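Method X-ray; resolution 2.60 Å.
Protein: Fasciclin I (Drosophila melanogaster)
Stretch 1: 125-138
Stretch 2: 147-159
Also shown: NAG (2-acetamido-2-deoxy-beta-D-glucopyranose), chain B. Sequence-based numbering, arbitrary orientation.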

# COMPACT_ATOMS: atom_id res chain seq x y z
N THR A 125 13.55 -5.37 -0.00
CA THR A 125 12.70 -4.24 0.34
C THR A 125 11.35 -4.78 0.79
O THR A 125 10.98 -5.91 0.47
N VAL A 126 10.63 -3.97 1.56
CA VAL A 126 9.31 -4.36 2.06
C VAL A 126 8.34 -3.22 1.81
O VAL A 126 8.72 -2.04 1.87
N GLU A 127 7.08 -3.56 1.54
CA GLU A 127 6.06 -2.56 1.30
C GLU A 127 4.94 -2.74 2.31
O GLU A 127 4.34 -3.81 2.40
N GLY A 128 4.66 -1.70 3.08
CA GLY A 128 3.60 -1.80 4.06
C GLY A 128 3.09 -0.48 4.60
O GLY A 128 3.87 0.45 4.82
N GLY A 129 1.78 -0.41 4.80
CA GLY A 129 1.18 0.81 5.33
C GLY A 129 1.60 2.04 4.56
O GLY A 129 1.80 3.10 5.14
N GLY A 130 1.72 1.87 3.24
CA GLY A 130 2.10 2.95 2.34
C GLY A 130 3.58 3.23 2.33
O GLY A 130 4.04 4.17 1.69
N VAL A 131 4.35 2.42 3.04
CA VAL A 131 5.78 2.66 3.07
C VAL A 131 6.62 1.58 2.44
O VAL A 131 6.37 0.39 2.62
N ASN A 132 7.63 2.02 1.68
CA ASN A 132 8.57 1.10 1.04
C ASN A 132 9.89 1.29 1.76
O ASN A 132 10.47 2.37 1.74
N ALA A 133 10.37 0.23 2.40
CA ALA A 133 11.62 0.31 3.14
C ALA A 133 12.61 -0.76 2.70
O ALA A 133 12.23 -1.83 2.21
N THR A 134 13.89 -0.45 2.88
CA THR A 134 14.93 -1.39 2.53
C THR A 134 15.46 -2.02 3.79
O THR A 134 15.57 -1.37 4.83
N VAL A 135 15.75 -3.30 3.69
CA VAL A 135 16.30 -4.05 4.81
C VAL A 135 17.79 -3.75 4.78
O VAL A 135 18.48 -4.14 3.84
N ILE A 136 18.28 -3.03 5.79
CA ILE A 136 19.70 -2.68 5.84
C ILE A 136 20.48 -3.65 6.71
O ILE A 136 21.67 -3.45 6.94
N GLN A 137 19.81 -4.70 7.18
CA GLN A 137 20.44 -5.71 8.02
C GLN A 137 19.42 -6.82 8.19
O GLN A 137 18.30 -6.57 8.64
N ALA A 138 19.81 -8.03 7.85
CA ALA A 138 18.87 -9.13 7.92
C ALA A 138 19.29 -10.34 8.74
O ALA A 138 20.39 -10.39 9.29
N VAL A 147 14.81 -11.02 13.12
CA VAL A 147 14.69 -9.58 13.20
C VAL A 147 15.47 -9.01 12.04
O VAL A 147 16.56 -9.49 11.72
N HIS A 148 14.92 -7.99 11.40
CA HIS A 148 15.57 -7.33 10.28
C HIS A 148 15.45 -5.83 10.51
O HIS A 148 14.42 -5.35 11.00
N ILE A 149 16.47 -5.08 10.14
CA ILE A 149 16.43 -3.63 10.31
C ILE A 149 16.08 -2.94 8.98
O ILE A 149 16.70 -3.20 7.95
N ILE A 150 15.07 -2.07 9.02
CA ILE A 150 14.66 -1.34 7.82
C ILE A 150 14.94 0.14 7.99
O ILE A 150 15.01 0.64 9.12
N ASP A 151 15.10 0.84 6.87
CA ASP A 151 15.44 2.25 6.90
C ASP A 151 14.28 3.23 6.97
O ASP A 151 14.49 4.44 6.91
N HIS A 152 13.06 2.72 7.07
CA HIS A 152 11.90 3.60 7.19
C HIS A 152 10.94 2.94 8.13
O HIS A 152 10.96 1.72 8.27
N VAL A 153 10.11 3.74 8.77
CA VAL A 153 9.13 3.23 9.69
C VAL A 153 7.85 2.98 8.91
O VAL A 153 7.27 3.89 8.33
N LEU A 154 7.41 1.72 8.90
CA LEU A 154 6.19 1.37 8.18
C LEU A 154 5.00 2.10 8.81
O LEU A 154 5.06 2.51 9.97
N GLY A 155 3.93 2.26 8.04
CA GLY A 155 2.75 2.93 8.55
C GLY A 155 2.84 4.43 8.69
O GLY A 155 1.92 5.05 9.22
N VAL A 156 3.93 5.02 8.22
CA VAL A 156 4.12 6.48 8.28
C VAL A 156 4.63 6.93 6.90
O VAL A 156 5.84 7.04 6.68
N PRO A 157 3.71 7.20 5.97
CA PRO A 157 4.05 7.63 4.61
C PRO A 157 5.02 8.78 4.54
O PRO A 157 4.92 9.75 5.30
N TYR A 158 5.96 8.69 3.61
CA TYR A 158 6.92 9.76 3.41
C TYR A 158 6.86 10.18 1.94
O TYR A 158 7.80 10.75 1.40
N THR A 159 5.74 9.86 1.30
CA THR A 159 5.53 10.21 -0.09
C THR A 159 4.08 10.57 -0.37
O THR A 159 3.17 10.08 0.30

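Three residues have the most surface covered by the other stretch: Ile-149, Val-131 and Leu-154. Val-131 points toward the second stretch with chi1 t. Its CG1 lies 3.7 Å from Tyr-158 CE2, at the ring edge, and 3.9 Å from Leu-154 CD2. Its CG2 meets backbone, 3.3 Å from Val-156 O. Leu-154 (m, t) starts out sideways, but its end comes nearer. Its CD2 also sits 4.2 Å from Val-126 CG1. Ala-133 points in too, and its CB packs 3.8 Å from Ile-150 CB.

Ile-149 (m, p) packs CG2 against Ile-136 CG1 at 3.5 Å. Its backbone bonds to the first stretch: Ile-136 N donates to Ile-149 O (2.7 Å), and Ile-149 N donates to Gln-137 O (2.8 Å).

Asp-151 (chi1 p) turns its carboxylate back to the first stretch. Its OD1 accepts from Thr-134 N (2.8 Å) and from His-152 ND1 (3.0 Å). Tyr-158 (chi1 p) reaches across so that its OH donates to Asn-132 O (2.7 Å).

Water 1 donates to Gly-130 O (2.5 Å) and accepts a weak bond from Tyr-158 N (3.3 Å), bridging the stretches.

Asn-132 (chi1 t) points sideways and carries the glycan, with ND2 bonded to NAG C1 (1.5 Å). NAG N2 donates to Thr-125 OG1 (2.8 Å).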

# COMPACT_ATOMS: atom_id res chain seq x y z
CB THR A 125 12.50 -3.27 -0.86
OG1 THR A 125 11.98 -3.98 -1.99
CG2 THR A 125 13.83 -2.58 -1.22
CB VAL A 126 9.35 -4.64 3.58
CG1 VAL A 126 9.87 -3.43 4.34
CG2 VAL A 126 7.96 -5.01 4.08
CB GLU A 127 5.47 -2.67 -0.11
CG GLU A 127 4.22 -1.80 -0.32
CD GLU A 127 4.54 -0.31 -0.37
OE1 GLU A 127 3.64 0.50 -0.08
OE2 GLU A 127 5.69 0.05 -0.72
CB VAL A 131 6.29 2.84 4.51
CG1 VAL A 131 7.83 2.90 4.51
CG2 VAL A 131 5.72 4.12 5.10
CB ASN A 132 8.75 1.46 -0.44
CG ASN A 132 9.81 0.61 -1.12
OD1 ASN A 132 10.94 0.54 -0.65
ND2 ASN A 132 9.45 -0.05 -2.23
CB ALA A 133 11.37 0.18 4.65
CB THR A 134 16.07 -0.68 1.78
OG1 THR A 134 15.58 -0.17 0.53
CG2 THR A 134 17.21 -1.65 1.51
CB VAL A 135 16.09 -5.55 4.63
CG1 VAL A 135 16.74 -6.30 5.78
CG2 VAL A 135 14.59 -5.86 4.58
CB ILE A 136 19.91 -1.27 6.40
CG1 ILE A 136 19.37 -1.18 7.82
CG2 ILE A 136 19.22 -0.24 5.50
CD1 ILE A 136 19.64 0.17 8.47
CB GLN A 137 20.83 -5.12 9.37
CG GLN A 137 21.17 -6.16 10.43
CD GLN A 137 22.53 -5.94 11.06
OE1 GLN A 137 22.76 -6.30 12.22
NE2 GLN A 137 23.46 -5.35 10.30
CB ALA A 138 18.54 -9.59 6.49
CB VAL A 147 15.27 -9.04 14.51
CG1 VAL A 147 15.49 -7.54 14.40
CG2 VAL A 147 14.34 -9.36 15.66
CB HIS A 148 14.85 -7.66 8.98
CG HIS A 148 14.66 -9.13 8.73
ND1 HIS A 148 15.70 -9.95 8.34
CD2 HIS A 148 13.56 -9.91 8.78
CE1 HIS A 148 15.24 -11.18 8.14
NE2 HIS A 148 13.94 -11.18 8.41
CB ILE A 149 17.78 -3.08 10.85
CG1 ILE A 149 18.00 -3.55 12.29
CG2 ILE A 149 17.75 -1.55 10.92
CD1 ILE A 149 18.26 -5.01 12.44
CB ILE A 150 13.16 -1.57 7.51
CG1 ILE A 150 12.28 -1.09 8.67
CG2 ILE A 150 12.92 -3.04 7.20
CD1 ILE A 150 10.79 -1.33 8.43
CB ASP A 151 16.33 2.60 5.71
CG ASP A 151 15.68 2.27 4.38
OD1 ASP A 151 14.49 1.88 4.35
OD2 ASP A 151 16.38 2.41 3.36
CB HIS A 152 11.19 3.82 5.86
CG HIS A 152 11.89 4.78 4.95
ND1 HIS A 152 12.79 4.38 3.99
CD2 HIS A 152 11.85 6.13 4.88
CE1 HIS A 152 13.27 5.43 3.37
NE2 HIS A 152 12.71 6.51 3.88
CB VAL A 153 8.86 4.25 10.81
CG1 VAL A 153 7.94 3.64 11.84
CG2 VAL A 153 10.18 4.69 11.45
CB LEU A 154 5.97 -0.14 8.21
CG LEU A 154 7.08 -1.02 7.62
CD1 LEU A 154 6.70 -2.49 7.74
CD2 LEU A 154 7.32 -0.64 6.16
CB VAL A 156 5.15 6.87 9.36
CG1 VAL A 156 5.34 8.39 9.36
CG2 VAL A 156 4.68 6.40 10.73
CB PRO A 157 2.70 7.99 4.01
CG PRO A 157 1.73 7.15 4.79
CD PRO A 157 2.25 7.29 6.19
CB TYR A 158 8.35 9.31 3.80
CG TYR A 158 8.92 8.15 3.01
CD1 TYR A 158 9.61 8.37 1.81
CD2 TYR A 158 8.77 6.84 3.47
CE1 TYR A 158 10.14 7.30 1.09
CE2 TYR A 158 9.30 5.76 2.75
CZ TYR A 158 9.98 6.00 1.56
OH TYR A 158 10.50 4.94 0.84
CB THR A 159 5.91 9.06 -1.04
OG1 THR A 159 5.09 7.92 -0.77
CG2 THR A 159 7.37 8.71 -0.89
C1 NAG B . 10.47 -0.48 -3.17
C2 NAG B . 10.04 -1.69 -3.98
C3 NAG B . 11.21 -2.14 -4.86
C4 NAG B . 11.71 -0.97 -5.74
C5 NAG B . 12.00 0.25 -4.84
C6 NAG B . 12.40 1.50 -5.59
C7 NAG B . 8.43 -3.25 -3.10
C8 NAG B . 8.14 -4.42 -2.17
N2 NAG B . 9.67 -2.77 -3.09
O3 NAG B . 10.84 -3.25 -5.66
O4 NAG B . 12.93 -1.36 -6.40
O5 NAG B . 10.84 0.59 -4.05
O6 NAG B . 11.46 1.80 -6.61
O7 NAG B . 7.54 -2.79 -3.80
O HOH W 1 5.62 6.09 1.59
O HOH W 2 2.68 6.57 0.44